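Local coordinates for protein nicotinate-nucleotide--dimethylbenzimidazole phosphoribosyltransferase (Thermus thermophilus HB8, PDB 1WX1) that probably makes alpha-ribazole 5'-phosphate from nicotinate mononucleotide and 5,6-dimethylbenzimidazole, a step on the way to cobalamin, at residues Leu181-Val186 with Gln203-Ala208; Ala232-Tyr237 with Leu259-Met264. All blocks are in the same frame, centred on the assembly; numbering follows the deposited sequence.

Both interactions pair helices that come close together in one chain. Interaction 1 sets the short helix 183-186 against helix 195-210, with its centre about 21 Å from the centre of the chain. Interaction 2 joins helices 228-242 and 252-264 in the interior, about 9 Å from that centre. The two contacts do not touch. Their centres are about 21 Å apart and their nearest atoms about 7 Å. Helix 167-179 is common to both surroundings, since V186 and V205 pack on it, as do L259 and L260. Interaction 1 lies away from the predicted proton acceptor E304. In interaction 2 the side chain of Y237 is about 12 Å from that of E304.

Interaction 1 (Leu181-Val186 with Gln203-Ala208); sequences LPPEAV and QAVARA
The pyrrolidine ring of P183 is the flat group that meets helix 195-210. V205 CG1 lies over one of its faces, 3.8 Å from P183 CG. Over the other face the side chain of E184 folds back, its carboxylate OE1 3.5 Å from P183 CD. The pucker is C-gamma exo, which carries CG to the V205 side of the ring. At the CG corner the ring also meets A206. P183 CG is 4.0 Å from A206 CB and 3.9 Å from the backbone N of the same residue. In V205, CG1 is anti to the backbone N (chi1 172°), and this aims it at the ring. The contact is apolar, with no hydrogen bond across it. It packs the start of the short helix 183-186 against the C-terminal half of helix 195-210. P182 occupies the N-cap position, and its O accepts A185 N at 3.2 Å. P183 comes next, in the first turn, where a residue without an N-H costs the helix no bond. V186 CB points toward 203-208, and its side chain also packs on A172, T175 and A176 of helix 167-179. V205 reaches A172 too. On the A206 side the contact borders solvent.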
ATOM      1  N   LEU A 181      10.483 -28.456  -4.744  1.00 34.70           N
ATOM      2  CA  LEU A 181       9.219 -28.659  -4.048  1.00 35.29           C
ATOM      3  C   LEU A 181       8.311 -29.604  -4.827  1.00 36.71           C
ATOM      4  O   LEU A 181       8.485 -29.797  -6.030  1.00 36.98           O
ATOM      5  CB  LEU A 181       8.506 -27.319  -3.854  1.00 36.34           C
ATOM      6  CG  LEU A 181       9.193 -26.301  -2.943  1.00 36.61           C
ATOM      7  CD1 LEU A 181       8.423 -24.991  -2.958  1.00 35.75           C
ATOM      8  CD2 LEU A 181       9.272 -26.865  -1.527  1.00 38.34           C
ATOM      9  N   PRO A 182       7.331 -30.212  -4.142  1.00 37.80           N
ATOM     10  CA  PRO A 182       6.394 -31.136  -4.782  1.00 37.52           C
ATOM     11  C   PRO A 182       5.251 -30.346  -5.412  1.00 37.09           C
ATOM     12  O   PRO A 182       4.990 -29.205  -5.026  1.00 37.40           O
ATOM     13  CB  PRO A 182       5.925 -31.992  -3.617  1.00 38.86           C
ATOM     14  CG  PRO A 182       5.821 -30.973  -2.520  1.00 39.01           C
ATOM     15  CD  PRO A 182       7.111 -30.174  -2.683  1.00 38.67           C
ATOM     16  N   PRO A 183       4.550 -30.942  -6.388  1.00 36.12           N
ATOM     17  CA  PRO A 183       3.433 -30.265  -7.056  1.00 35.55           C
ATOM     18  C   PRO A 183       2.372 -29.720  -6.097  1.00 36.30           C
ATOM     19  O   PRO A 183       1.819 -28.643  -6.318  1.00 35.25           O
ATOM     20  CB  PRO A 183       2.877 -31.351  -7.971  1.00 34.71           C
ATOM     21  CG  PRO A 183       4.095 -32.139  -8.326  1.00 34.95           C
ATOM     22  CD  PRO A 183       4.798 -32.262  -6.992  1.00 36.38           C
ATOM     23  N   GLU A 184       2.101 -30.469  -5.030  1.00 36.03           N
ATOM     24  CA  GLU A 184       1.094 -30.093  -4.038  1.00 37.48           C
ATOM     25  C   GLU A 184       1.313 -28.728  -3.389  1.00 36.82           C
ATOM     26  O   GLU A 184       0.359 -27.994  -3.137  1.00 36.70           O
ATOM     27  CB  GLU A 184       1.028 -31.152  -2.930  1.00 39.84           C
ATOM     28  CG  GLU A 184       0.686 -32.560  -3.399  1.00 44.07           C
ATOM     29  CD  GLU A 184       1.697 -33.121  -4.382  1.00 46.32           C
ATOM     30  OE1 GLU A 184       2.914 -32.981  -4.136  1.00 47.18           O
ATOM     31  OE2 GLU A 184       1.273 -33.715  -5.399  1.00 50.16           O
ATOM     32  N   ALA A 185       2.567 -28.398  -3.111  1.00 36.06           N
ATOM     33  CA  ALA A 185       2.900 -27.130  -2.470  1.00 36.86           C
ATOM     34  C   ALA A 185       2.816 -25.907  -3.385  1.00 36.34           C
ATOM     35  O   ALA A 185       2.414 -24.825  -2.946  1.00 35.98           O
ATOM     36  CB  ALA A 185       4.291 -27.220  -1.861  1.00 37.47           C
ATOM     37  N   VAL A 186       3.181 -26.078  -4.652  1.00 34.87           N
ATOM     38  CA  VAL A 186       3.179 -24.964  -5.600  1.00 34.35           C
ATOM     39  C   VAL A 186       1.927 -24.780  -6.450  1.00 34.53           C
ATOM     40  O   VAL A 186       1.773 -23.749  -7.102  1.00 33.45           O
ATOM     41  CB  VAL A 186       4.378 -25.063  -6.563  1.00 33.38           C
ATOM     42  CG1 VAL A 186       5.680 -24.907  -5.793  1.00 34.33           C
ATOM     43  CG2 VAL A 186       4.341 -26.396  -7.299  1.00 31.12           C
ATOM     44  N   GLN A 203      -0.694 -32.856 -11.986  1.00 23.94           N
ATOM     45  CA  GLN A 203      -0.147 -33.923 -12.818  1.00 25.35           C
ATOM     46  C   GLN A 203       0.789 -33.353 -13.866  1.00 22.89           C
ATOM     47  O   GLN A 203       1.848 -33.911 -14.121  1.00 23.76           O
ATOM     48  CB  GLN A 203      -1.245 -34.739 -13.487  1.00 29.66           C
ATOM     49  CG  GLN A 203      -1.391 -36.132 -12.899  1.00 38.71           C
ATOM     50  CD  GLN A 203      -1.511 -37.212 -13.946  1.00 44.02           C
ATOM     51  OE1 GLN A 203      -2.539 -37.900 -14.018  1.00 46.69           O
ATOM     52  NE2 GLN A 203      -0.480 -37.367 -14.767  1.00 45.82           N
ATOM     53  N   ALA A 204       0.409 -32.222 -14.446  1.00 21.97           N
ATOM     54  CA  ALA A 204       1.231 -31.579 -15.466  1.00 20.91           C
ATOM     55  C   ALA A 204       2.582 -31.232 -14.871  1.00 20.18           C
ATOM     56  O   ALA A 204       3.616 -31.456 -15.495  1.00 19.97           O
ATOM     57  CB  ALA A 204       0.540 -30.311 -15.990  1.00 20.53           C
ATOM     58  N   VAL A 205       2.564 -30.707 -13.649  1.00 20.37           N
ATOM     59  CA  VAL A 205       3.792 -30.340 -12.959  1.00 19.99           C
ATOM     60  C   VAL A 205       4.635 -31.578 -12.664  1.00 21.17           C
ATOM     61  O   VAL A 205       5.847 -31.587 -12.892  1.00 22.39           O
ATOM     62  CB  VAL A 205       3.491 -29.603 -11.624  1.00 21.35           C
ATOM     63  CG1 VAL A 205       4.784 -29.401 -10.825  1.00 20.53           C
ATOM     64  CG2 VAL A 205       2.845 -28.259 -11.915  1.00 19.68           C
ATOM     65  N   ALA A 206       3.992 -32.627 -12.160  1.00 22.62           N
ATOM     66  CA  ALA A 206       4.704 -33.857 -11.843  1.00 22.63           C
ATOM     67  C   ALA A 206       5.367 -34.438 -13.088  1.00 23.91           C
ATOM     68  O   ALA A 206       6.491 -34.927 -13.027  1.00 24.35           O
ATOM     69  CB  ALA A 206       3.741 -34.879 -11.227  1.00 22.01           C
ATOM     70  N   ARG A 207       4.670 -34.380 -14.221  1.00 24.10           N
ATOM     71  CA  ARG A 207       5.211 -34.911 -15.469  1.00 25.20           C
ATOM     72  C   ARG A 207       6.460 -34.142 -15.874  1.00 23.93           C
ATOM     73  O   ARG A 207       7.470 -34.734 -16.254  1.00 24.08           O
ATOM     74  CB  ARG A 207       4.170 -34.808 -16.588  1.00 27.24           C
ATOM     75  CG  ARG A 207       2.822 -35.409 -16.243  1.00 34.41           C
ATOM     76  CD  ARG A 207       2.612 -36.776 -16.853  1.00 37.88           C
ATOM     77  NE  ARG A 207       2.442 -36.703 -18.301  1.00 43.05           N
ATOM     78  CZ  ARG A 207       2.037 -37.720 -19.054  1.00 44.77           C
ATOM     79  NH1 ARG A 207       1.756 -38.889 -18.494  1.00 46.33           N
ATOM     80  NH2 ARG A 207       1.921 -37.572 -20.365  1.00 46.73           N
ATOM     81  N   ALA A 208       6.386 -32.819 -15.795  1.00 21.89           N
ATOM     82  CA  ALA A 208       7.513 -31.971 -16.164  1.00 21.48           C
ATOM     83  C   ALA A 208       8.735 -32.252 -15.295  1.00 21.75           C
ATOM     84  O   ALA A 208       9.851 -32.371 -15.797  1.00 22.04           O
ATOM     85  CB  ALA A 208       7.115 -30.498 -16.052  1.00 19.12           C
TER

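Interaction 2 (Ala232-Tyr237 with Leu259-Met264); sequences AIAGIY and LLAWKM
The methyls of A234 and A261 pass side by side, pointing in opposite directions, so that each lies against the backbone of the other helix. Their CB atoms are 4.0 Å apart, and their CA atoms come within 4.6 Å. A261 CB is 3.6 Å from A234 O. A234 CB sits 3.9 Å from A261 N. L260 lies across the end of the A234 methyl, which points nearly straight at L260 CG. With chi1 near 176° the L260 chain extends away from its own N, which lays CB, CG and CD2 in a row over the methyl, with CD2 4.0 Å from A234 CB. Two small residues at the crossing let the axes of segments 232-237 and 259-264 approach to 8.2 Å, at a signed crossing angle of -58°. Helices 228-242 and 252-264 come immediately before and after strand 247-249 of the parallel sheet in this alpha/beta fold. I233 and I236 face that sheet, touching strands 157-163 and 47-54. L260 also packs on L178 of helix 167-179. Y237 meets A261 with its root, CB to CB at 4.3 Å, while its ring runs on toward the sheet. There Y237 OH is hydrogen-bonded to V248 O and more weakly to A160 N, which ties down the far end of the ring. V254 and A258, from the preceding turns of helix 252-264, pack against the Y237 side chain.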
ATOM      1  N   ALA A 232      11.938 -14.598 -19.910  1.00 12.86           N
ATOM      2  CA  ALA A 232      12.143 -13.197 -20.267  1.00 11.98           C
ATOM      3  C   ALA A 232      12.119 -12.356 -18.991  1.00 12.29           C
ATOM      4  O   ALA A 232      12.869 -11.386 -18.858  1.00 13.27           O
ATOM      5  CB  ALA A 232      11.047 -12.727 -21.223  1.00 11.60           C
ATOM      6  N   ILE A 233      11.255 -12.735 -18.053  1.00 11.06           N
ATOM      7  CA  ILE A 233      11.153 -12.012 -16.795  1.00 11.87           C
ATOM      8  C   ILE A 233      12.467 -12.110 -16.024  1.00 13.86           C
ATOM      9  O   ILE A 233      12.899 -11.144 -15.394  1.00 13.31           O
ATOM     10  CB  ILE A 233       9.947 -12.522 -15.979  1.00 12.50           C
ATOM     11  CG1 ILE A 233       8.665 -11.949 -16.609  1.00 11.84           C
ATOM     12  CG2 ILE A 233      10.067 -12.111 -14.507  1.00 10.76           C
ATOM     13  CD1 ILE A 233       7.380 -12.605 -16.147  1.00 12.54           C
ATOM     14  N   ALA A 234      13.117 -13.266 -16.093  1.00 13.35           N
ATOM     15  CA  ALA A 234      14.408 -13.433 -15.431  1.00 14.32           C
ATOM     16  C   ALA A 234      15.394 -12.439 -16.067  1.00 14.54           C
ATOM     17  O   ALA A 234      16.224 -11.840 -15.378  1.00 14.52           O
ATOM     18  CB  ALA A 234      14.909 -14.854 -15.613  1.00 12.32           C
ATOM     19  N   GLY A 235      15.289 -12.267 -17.384  1.00 13.04           N
ATOM     20  CA  GLY A 235      16.163 -11.343 -18.087  1.00 13.65           C
ATOM     21  C   GLY A 235      15.920  -9.905 -17.673  1.00 13.65           C
ATOM     22  O   GLY A 235      16.859  -9.113 -17.543  1.00 14.55           O
ATOM     23  N   ILE A 236      14.654  -9.561 -17.466  1.00 12.85           N
ATOM     24  CA  ILE A 236      14.294  -8.212 -17.049  1.00 12.90           C
ATOM     25  C   ILE A 236      14.962  -7.902 -15.710  1.00 14.77           C
ATOM     26  O   ILE A 236      15.566  -6.838 -15.544  1.00 13.63           O
ATOM     27  CB  ILE A 236      12.757  -8.074 -16.915  1.00 13.24           C
ATOM     28  CG1 ILE A 236      12.124  -8.141 -18.309  1.00 12.12           C
ATOM     29  CG2 ILE A 236      12.389  -6.765 -16.191  1.00 11.48           C
ATOM     30  CD1 ILE A 236      10.614  -8.363 -18.293  1.00 13.63           C
ATOM     31  N   TYR A 237      14.871  -8.835 -14.764  1.00 13.58           N
ATOM     32  CA  TYR A 237      15.468  -8.621 -13.447  1.00 14.28           C
ATOM     33  C   TYR A 237      16.998  -8.646 -13.463  1.00 14.37           C
ATOM     34  O   TYR A 237      17.636  -7.880 -12.741  1.00 16.24           O
ATOM     35  CB  TYR A 237      14.917  -9.644 -12.440  1.00 13.72           C
ATOM     36  CG  TYR A 237      13.492  -9.344 -11.994  1.00 14.54           C
ATOM     37  CD1 TYR A 237      12.484 -10.300 -12.124  1.00 14.12           C
ATOM     38  CD2 TYR A 237      13.155  -8.105 -11.451  1.00 15.57           C
ATOM     39  CE1 TYR A 237      11.177 -10.028 -11.729  1.00 13.66           C
ATOM     40  CE2 TYR A 237      11.845  -7.822 -11.049  1.00 15.32           C
ATOM     41  CZ  TYR A 237      10.863  -8.792 -11.194  1.00 13.52           C
ATOM     42  OH  TYR A 237       9.563  -8.513 -10.837  1.00 14.18           O
ATOM     43  N   LEU A 259      12.983 -16.053  -9.399  1.00 17.42           N
ATOM     44  CA  LEU A 259      13.706 -17.177  -8.797  1.00 17.66           C
ATOM     45  C   LEU A 259      14.747 -17.697  -9.777  1.00 18.37           C
ATOM     46  O   LEU A 259      15.872 -18.052  -9.390  1.00 16.51           O
ATOM     47  CB  LEU A 259      12.735 -18.307  -8.426  1.00 18.66           C
ATOM     48  CG  LEU A 259      11.847 -18.074  -7.201  1.00 20.28           C
ATOM     49  CD1 LEU A 259      10.895 -19.251  -7.035  1.00 21.68           C
ATOM     50  CD2 LEU A 259      12.715 -17.913  -5.956  1.00 20.88           C
ATOM     51  N   LEU A 260      14.371 -17.745 -11.054  1.00 15.02           N
ATOM     52  CA  LEU A 260      15.287 -18.206 -12.087  1.00 15.63           C
ATOM     53  C   LEU A 260      16.480 -17.257 -12.174  1.00 15.70           C
ATOM     54  O   LEU A 260      17.632 -17.694 -12.260  1.00 15.56           O
ATOM     55  CB  LEU A 260      14.572 -18.279 -13.444  1.00 16.74           C
ATOM     56  CG  LEU A 260      15.445 -18.667 -14.641  1.00 17.12           C
ATOM     57  CD1 LEU A 260      16.178 -19.974 -14.362  1.00 17.72           C
ATOM     58  CD2 LEU A 260      14.571 -18.792 -15.883  1.00 18.10           C
ATOM     59  N   ALA A 261      16.201 -15.956 -12.147  1.00 15.92           N
ATOM     60  CA  ALA A 261      17.253 -14.944 -12.212  1.00 16.76           C
ATOM     61  C   ALA A 261      18.178 -15.089 -11.001  1.00 17.17           C
ATOM     62  O   ALA A 261      19.403 -15.009 -11.124  1.00 16.67           O
ATOM     63  CB  ALA A 261      16.630 -13.544 -12.236  1.00 13.31           C
ATOM     64  N   TRP A 262      17.577 -15.298  -9.835  1.00 17.78           N
ATOM     65  CA  TRP A 262      18.316 -15.465  -8.590  1.00 18.55           C
ATOM     66  C   TRP A 262      19.261 -16.664  -8.680  1.00 20.03           C
ATOM     67  O   TRP A 262      20.413 -16.597  -8.244  1.00 18.35           O
ATOM     68  CB  TRP A 262      17.326 -15.648  -7.435  1.00 19.90           C
ATOM     69  CG  TRP A 262      17.959 -15.851  -6.096  1.00 21.86           C
ATOM     70  CD1 TRP A 262      19.032 -15.179  -5.581  1.00 24.44           C
ATOM     71  CD2 TRP A 262      17.519 -16.745  -5.073  1.00 25.09           C
ATOM     72  NE1 TRP A 262      19.295 -15.610  -4.300  1.00 25.37           N
ATOM     73  CE2 TRP A 262      18.387 -16.595  -3.968  1.00 26.47           C
ATOM     74  CE3 TRP A 262      16.495 -17.707  -4.991  1.00 26.99           C
ATOM     75  CZ2 TRP A 262      18.238 -17.310  -2.778  1.00 28.38           C
ATOM     76  CZ3 TRP A 262      16.343 -18.430  -3.806  1.00 29.94           C
ATOM     77  CH2 TRP A 262      17.226 -18.241  -2.726  1.00 28.69           C
ATOM     78  N   LYS A 263      18.774 -17.759  -9.254  1.00 20.61           N
ATOM     79  CA  LYS A 263      19.589 -18.957  -9.402  1.00 23.40           C
ATOM     80  C   LYS A 263      20.785 -18.696 -10.304  1.00 22.79           C
ATOM     81  O   LYS A 263      21.838 -19.303 -10.139  1.00 22.92           O
ATOM     82  CB  LYS A 263      18.753 -20.109  -9.968  1.00 25.75           C
ATOM     83  CG  LYS A 263      17.694 -20.600  -9.003  1.00 31.20           C
ATOM     84  CD  LYS A 263      18.316 -20.957  -7.662  1.00 35.52           C
ATOM     85  CE  LYS A 263      17.258 -21.291  -6.625  1.00 37.70           C
ATOM     86  NZ  LYS A 263      17.890 -21.544  -5.302  1.00 38.52           N
ATOM     87  N   MET A 264      20.618 -17.792 -11.260  1.00 21.19           N
ATOM     88  CA  MET A 264      21.694 -17.448 -12.182  1.00 22.27           C
ATOM     89  C   MET A 264      22.612 -16.385 -11.571  1.00 22.51           C
ATOM     90  O   MET A 264      23.792 -16.311 -11.908  1.00 24.61           O
ATOM     91  CB  MET A 264      21.113 -16.919 -13.498  1.00 22.81           C
ATOM     92  CG  MET A 264      20.350 -17.951 -14.318  1.00 27.67           C
ATOM     93  SD  MET A 264      19.440 -17.185 -15.685  1.00 32.59           S
ATOM     94  CE  MET A 264      20.771 -16.795 -16.788  1.00 34.43           C
TER